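Local atomic coordinates of protein-glutamine gamma-glutamyltransferase 2 (Pagrus major, PDB entry 1G0D), a protein that probably catalyses calcium-dependent cross-linking of proteins by joining peptide-bound glutamine to primary amines such as the side-chain amino group of peptide-bound lysine. Residues P585-Q590 with K671-V676; N609-P614 with S667-D672. All blocks are in the same frame, centred on the assembly; numbering follows the deposited sequence.

Overall arrangement
Both contacts lie in the C-terminal Ig-like domain, their centres about 13 Å apart. Along the chain 585-590 comes first, then 609-614, and last the stretch 667-676, on which both contacts end: they share Lys671 and Asp672. Contact 1 joins strand 588-590 and the residues leading into it to strand 673-682 of the facing five-stranded sheet; contact 2 joins the loop after strand 601-608 to the loop between strands 659-666 and 673-682. The two meet where Pro585 CD lies 3.7 Å from Pro610 CG and 3.9 Å from Leu670 CD1. Nearby, a salt bridge from Asp672 to Arg171 and hydrogen bonds to Tyr247 and Tyr546 tie this end of the domain to earlier parts of the molecule.

Contact 1 of 2, residues P585-Q590 with K671-V676; sequences PELLVQ and KDVKGV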
loop_
_atom_site.group_PDB
_atom_site.type_symbol
_atom_site.label_atom_id
_atom_site.label_comp_id
_atom_site.label_asym_id
_atom_site.label_seq_id
_atom_site.Cartn_x
_atom_site.Cartn_y
_atom_site.Cartn_z
ATOM N N PRO A 585 -11.032 -19.617 -8.618
ATOM C CA PRO A 585 -12.465 -19.340 -8.488
ATOM C C PRO A 585 -12.714 -18.191 -7.538
ATOM O O PRO A 585 -11.883 -17.923 -6.673
ATOM C CB PRO A 585 -13.054 -20.659 -7.983
ATOM C CG PRO A 585 -11.893 -21.408 -7.363
ATOM C CD PRO A 585 -10.658 -20.947 -8.099
ATOM N N GLU A 586 -13.848 -17.511 -7.718
ATOM C CA GLU A 586 -14.228 -16.397 -6.865
ATOM C C GLU A 586 -15.220 -16.779 -5.777
ATOM O O GLU A 586 -16.359 -17.139 -6.064
ATOM C CB GLU A 586 -14.826 -15.269 -7.667
ATOM C CG GLU A 586 -14.775 -13.997 -6.858
ATOM C CD GLU A 586 -15.761 -12.950 -7.311
ATOM O OE1 GLU A 586 -16.118 -12.956 -8.524
ATOM O OE2 GLU A 586 -16.163 -12.123 -6.440
ATOM N N LEU A 587 -14.787 -16.654 -4.528
ATOM C CA LEU A 587 -15.614 -17.019 -3.386
ATOM C C LEU A 587 -16.953 -16.309 -3.389
ATOM O O LEU A 587 -17.041 -15.143 -3.760
ATOM C CB LEU A 587 -14.877 -16.727 -2.052
ATOM C CG LEU A 587 -13.495 -17.377 -1.813
ATOM C CD1 LEU A 587 -12.998 -17.159 -0.361
ATOM C CD2 LEU A 587 -13.611 -18.863 -2.118
ATOM N N LEU A 588 -17.988 -17.047 -2.983
ATOM C CA LEU A 588 -19.351 -16.546 -2.849
ATOM C C LEU A 588 -19.495 -16.266 -1.382
ATOM O O LEU A 588 -19.620 -17.194 -0.552
ATOM C CB LEU A 588 -20.363 -17.607 -3.214
ATOM C CG LEU A 588 -21.695 -17.150 -3.794
ATOM C CD1 LEU A 588 -22.751 -18.048 -3.262
ATOM C CD2 LEU A 588 -21.979 -15.736 -3.444
ATOM N N VAL A 589 -19.428 -14.984 -1.051
ATOM C CA VAL A 589 -19.555 -14.590 0.328
ATOM C C VAL A 589 -20.941 -13.963 0.487
ATOM O O VAL A 589 -21.322 -13.075 -0.288
ATOM C CB VAL A 589 -18.445 -13.620 0.695
ATOM C CG1 VAL A 589 -18.414 -13.424 2.168
ATOM C CG2 VAL A 589 -17.114 -14.165 0.235
ATOM N N GLN A 590 -21.706 -14.475 1.463
ATOM C CA GLN A 590 -23.064 -14.008 1.741
ATOM C C GLN A 590 -23.343 -13.961 3.232
ATOM O O GLN A 590 -23.032 -14.884 3.960
ATOM C CB GLN A 590 -24.086 -14.945 1.112
ATOM C CG GLN A 590 -23.859 -15.240 -0.353
ATOM C CD GLN A 590 -24.685 -16.423 -0.859
ATOM O OE1 GLN A 590 -25.648 -16.243 -1.615
ATOM N NE2 GLN A 590 -24.306 -17.641 -0.453
ATOM N N LYS A 671 -4.299 -22.052 -4.306
ATOM C CA LYS A 671 -3.844 -20.937 -3.515
ATOM C C LYS A 671 -4.274 -19.653 -4.170
ATOM O O LYS A 671 -4.508 -19.637 -5.388
ATOM C CB LYS A 671 -2.307 -20.956 -3.400
ATOM C CG LYS A 671 -1.665 -22.329 -3.248
ATOM C CD LYS A 671 -0.142 -22.258 -3.228
ATOM C CE LYS A 671 0.406 -22.912 -1.968
ATOM N NZ LYS A 671 -0.541 -22.759 -0.793
ATOM N N ASP A 672 -4.369 -18.588 -3.353
ATOM C CA ASP A 672 -4.721 -17.258 -3.839
ATOM C C ASP A 672 -6.207 -17.226 -4.224
ATOM O O ASP A 672 -6.583 -16.905 -5.353
ATOM C CB ASP A 672 -3.800 -16.938 -5.044
ATOM C CG ASP A 672 -3.549 -15.452 -5.252
ATOM O OD1 ASP A 672 -3.474 -15.030 -6.429
ATOM O OD2 ASP A 672 -3.412 -14.712 -4.261
ATOM N N VAL A 673 -7.074 -17.599 -3.300
ATOM C CA VAL A 673 -8.497 -17.565 -3.609
ATOM C C VAL A 673 -9.240 -16.568 -2.688
ATOM O O VAL A 673 -9.272 -16.746 -1.465
ATOM C CB VAL A 673 -9.111 -18.988 -3.485
ATOM C CG1 VAL A 673 -10.579 -18.939 -3.834
ATOM C CG2 VAL A 673 -8.373 -19.949 -4.406
ATOM N N LYS A 674 -9.853 -15.539 -3.293
ATOM C CA LYS A 674 -10.551 -14.496 -2.545
ATOM C C LYS A 674 -12.035 -14.235 -2.814
ATOM O O LYS A 674 -12.648 -14.723 -3.783
ATOM C CB LYS A 674 -9.827 -13.154 -2.707
ATOM C CG LYS A 674 -8.377 -13.219 -3.080
ATOM C CD LYS A 674 -7.621 -13.750 -1.916
ATOM C CE LYS A 674 -6.209 -13.279 -1.898
ATOM N NZ LYS A 674 -5.676 -13.433 -0.523
ATOM N N GLY A 675 -12.575 -13.396 -1.928
ATOM C CA GLY A 675 -13.965 -12.969 -1.975
ATOM C C GLY A 675 -14.176 -11.785 -1.034
ATOM O O GLY A 675 -13.414 -11.648 -0.054
ATOM N N VAL A 676 -15.162 -10.929 -1.367
ATOM C CA VAL A 676 -15.578 -9.722 -0.593
ATOM C C VAL A 676 -17.063 -9.526 -0.777
ATOM O O VAL A 676 -17.623 -9.779 -1.850
ATOM C CB VAL A 676 -15.055 -8.329 -1.094
ATOM C CG1 VAL A 676 -14.450 -7.585 0.044
ATOM C CG2 VAL A 676 -14.138 -8.463 -2.255
HETATM O O HOH W 1 -10.411 -14.941 -6.362
HETATM O O HOH W 2 -16.759 -12.239 -3.930
#
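Leu587 settles over the backbone of Lys674 and Gly675 and against Val673, in the close-packed part of the contact. Its CG stands anti to its own carbonyl carbon (chi1 -57°), 3.4 Å from Lys674 O. Beyond it, CD2 meets Val673 CG1 at 3.5 Å, the two side chains crossing at about a right angle; the same CG1 lies 3.3 Å from Pro585 O. Lys674 O also accepts a hydrogen bond from Leu587 N (3.0 Å, N-H...O angle 149°), so the leucine's N-H bonds the carbonyl while its CB and CG pack against it. It is the sole direct hydrogen bond between the segments. Glycine suits position 675: a side chain would point at Leu587 and run into both its CB and Val589 CG2. Without one, Leu587 CB comes to 3.9 Å from Gly675 CA, and the branched Val589 rests CG2 on the same bare backbone.

These residues belong to the beta-sandwich of the C-terminal Ig-like domain. Strand 588-590 pairs with strand 601-608 in one sheet, whereas 673-682 lies in the other, next to 659-666. Leu587 and Val589 therefore point into the interior, where Val605, Phe607, Leu661 and Val663 are among their neighbours.

Away from that core the contact is looser and water enters. Glu586 turns from the strand, and its carboxylate suits an exposed place: OE2 lies 2.6 Å from a water that also sits near Leu587 O and accepts a hydrogen bond from Val676 N. Nearer Pro585, a second water takes a hydrogen bond from Lys674 N at 3.2 Å and gives a weak one to Pro585 O. The Lys674 side chain leaves in another direction, its NZ bound to Tyr247 O and in a salt bridge with Asp664.

Contact 2 of 2, residues N609-P614 with S667-D672; sequences NPLPVP and SDRLKD
Two neighbouring loops of the C-terminal Ig-like sandwich meet where Leu611 and Val613 pack on Arg669; the loop 609-614 follows strand 601-608, and the loop 667-672 links strands 659-666 and 673-682. No direct hydrogen bond crosses between them. Instead Val613 lays CG2 over one face of the Arg669 guanidinium, 3.3 Å from NH1, valine and arginine running roughly perpendicular. Bends at chi2 (-78°) and chi3 (-96°) fold CD and NE back. Arginine serves here because it presents the flat face of its guanidinium to the valine's methyl groups while NH2 hydrogen-bonds Tyr546 OH. An alanine in place of Arg669 would probably strip Val613 of the surface it packs on and leave the Tyr546 hydroxyl without this donor. Leu611 reaches the root of the arginine, its CD2 3.6 Å from the apolar Arg669 CB. Beside Pro585, which both touch, Pro610 CD and Leu670 CD1 approach tip to tip at 4.0 Å.

Each loop is braced by a polar side chain of its own. Asn609 suits a turn because its amide both accepts and donates: OD1 takes Leu611 N in an Asx turn, the donor above the carbonyl plane, while ND2 gives to Val613 O at 2.7 Å, within 9° of the amide plane. That bond helps hold the stretch carrying Val613. In the opposing loop, Ser667 OG accepts from Leu670 N (2.7 Å), an ST motif. At the solvent side a water bridges the loops, donating to Pro614 O at 3.1 Å and to Asp668 OD1 at 2.7 Å.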
loop_
_atom_site.group_PDB
_atom_site.type_symbol
_atom_site.label_atom_id
_atom_site.label_comp_id
_atom_site.label_asym_id
_atom_site.label_seq_id
_atom_site.Cartn_x
_atom_site.Cartn_y
_atom_site.Cartn_z
ATOM N N ASN A 609 -14.264 -26.594 -6.330
ATOM C CA ASN A 609 -12.921 -26.972 -6.737
ATOM C C ASN A 609 -12.815 -27.052 -8.275
ATOM O O ASN A 609 -13.449 -27.887 -8.897
ATOM C CB ASN A 609 -12.611 -28.331 -6.135
ATOM C CG ASN A 609 -11.212 -28.780 -6.407
ATOM O OD1 ASN A 609 -10.445 -28.080 -7.063
ATOM N ND2 ASN A 609 -10.862 -29.963 -5.902
ATOM N N PRO A 610 -12.037 -26.159 -8.906
ATOM C CA PRO A 610 -11.895 -26.192 -10.370
ATOM C C PRO A 610 -10.762 -27.166 -10.760
ATOM O O PRO A 610 -10.474 -27.408 -11.942
ATOM C CB PRO A 610 -11.522 -24.756 -10.713
ATOM C CG PRO A 610 -10.659 -24.367 -9.578
ATOM C CD PRO A 610 -11.244 -25.062 -8.332
ATOM N N LEU A 611 -10.113 -27.705 -9.734
ATOM C CA LEU A 611 -9.018 -28.634 -9.901
ATOM C C LEU A 611 -9.492 -30.090 -9.877
ATOM O O LEU A 611 -10.288 -30.499 -9.034
ATOM C CB LEU A 611 -8.003 -28.406 -8.783
ATOM C CG LEU A 611 -6.739 -27.639 -9.120
ATOM C CD1 LEU A 611 -7.061 -26.400 -9.882
ATOM C CD2 LEU A 611 -6.003 -27.363 -7.833
ATOM N N PRO A 612 -9.004 -30.891 -10.822
ATOM C CA PRO A 612 -9.395 -32.296 -10.859
ATOM C C PRO A 612 -8.510 -33.037 -9.848
ATOM O O PRO A 612 -8.129 -34.186 -10.046
ATOM C CB PRO A 612 -9.104 -32.700 -12.299
ATOM C CG PRO A 612 -7.936 -31.815 -12.692
ATOM C CD PRO A 612 -8.063 -30.540 -11.901
ATOM N N VAL A 613 -8.192 -32.354 -8.757
ATOM C CA VAL A 613 -7.352 -32.904 -7.708
ATOM C C VAL A 613 -8.009 -32.537 -6.406
ATOM O O VAL A 613 -8.705 -31.543 -6.329
ATOM C CB VAL A 613 -5.967 -32.220 -7.669
ATOM C CG1 VAL A 613 -4.932 -33.175 -7.153
ATOM C CG2 VAL A 613 -5.586 -31.705 -9.036
ATOM N N PRO A 614 -7.822 -33.341 -5.363
ATOM C CA PRO A 614 -8.467 -32.921 -4.121
ATOM C C PRO A 614 -7.535 -31.851 -3.504
ATOM O O PRO A 614 -6.326 -31.906 -3.725
ATOM C CB PRO A 614 -8.480 -34.204 -3.291
ATOM C CG PRO A 614 -7.191 -34.873 -3.684
ATOM C CD PRO A 614 -7.089 -34.611 -5.192
ATOM N N SER A 667 -5.079 -23.742 0.143
ATOM C CA SER A 667 -5.063 -25.184 0.177
ATOM C C SER A 667 -3.749 -25.554 -0.452
ATOM O O SER A 667 -3.076 -24.677 -0.996
ATOM C CB SER A 667 -6.198 -25.713 -0.683
ATOM O OG SER A 667 -6.012 -25.263 -2.014
ATOM N N ASP A 668 -3.399 -26.840 -0.394
ATOM C CA ASP A 668 -2.141 -27.332 -0.973
ATOM C C ASP A 668 -2.044 -27.062 -2.471
ATOM O O ASP A 668 -1.045 -26.517 -2.934
ATOM C CB ASP A 668 -1.960 -28.842 -0.724
ATOM C CG ASP A 668 -3.096 -29.676 -1.290
ATOM O OD1 ASP A 668 -2.941 -30.915 -1.343
ATOM O OD2 ASP A 668 -4.143 -29.108 -1.673
ATOM N N ARG A 669 -3.092 -27.412 -3.208
ATOM C CA ARG A 669 -3.117 -27.232 -4.639
ATOM C C ARG A 669 -3.833 -25.980 -5.141
ATOM O O ARG A 669 -3.628 -25.577 -6.295
ATOM C CB ARG A 669 -3.726 -28.469 -5.280
ATOM C CG ARG A 669 -3.079 -29.748 -4.790
ATOM C CD ARG A 669 -1.734 -29.988 -5.461
ATOM N NE ARG A 669 -1.899 -30.877 -6.604
ATOM C CZ ARG A 669 -2.138 -30.453 -7.844
ATOM N NH1 ARG A 669 -2.282 -31.331 -8.847
ATOM N NH2 ARG A 669 -2.219 -29.141 -8.086
ATOM N N LEU A 670 -4.688 -25.379 -4.307
ATOM C CA LEU A 670 -5.398 -24.140 -4.695
ATOM C C LEU A 670 -5.016 -23.028 -3.753
ATOM O O LEU A 670 -5.358 -23.056 -2.552
ATOM C CB LEU A 670 -6.903 -24.293 -4.633
ATOM C CG LEU A 670 -7.707 -23.981 -5.896
ATOM C CD1 LEU A 670 -8.979 -23.283 -5.501
ATOM C CD2 LEU A 670 -6.932 -23.169 -6.867
ATOM N N LYS A 671 -4.299 -22.052 -4.306
ATOM C CA LYS A 671 -3.844 -20.937 -3.515
ATOM C C LYS A 671 -4.274 -19.653 -4.170
ATOM O O LYS A 671 -4.508 -19.637 -5.388
ATOM C CB LYS A 671 -2.307 -20.956 -3.400
ATOM C CG LYS A 671 -1.665 -22.329 -3.248
ATOM C CD LYS A 671 -0.142 -22.258 -3.228
ATOM C CE LYS A 671 0.406 -22.912 -1.968
ATOM N NZ LYS A 671 -0.541 -22.759 -0.793
ATOM N N ASP A 672 -4.369 -18.588 -3.353
ATOM C CA ASP A 672 -4.721 -17.258 -3.839
ATOM C C ASP A 672 -6.207 -17.226 -4.224
ATOM O O ASP A 672 -6.583 -16.905 -5.353
ATOM C CB ASP A 672 -3.800 -16.938 -5.044
ATOM C CG ASP A 672 -3.549 -15.452 -5.252
ATOM O OD1 ASP A 672 -3.474 -15.030 -6.429
ATOM O OD2 ASP A 672 -3.412 -14.712 -4.261
HETATM O O HOH W 3 -3.496 -32.915 -3.062
#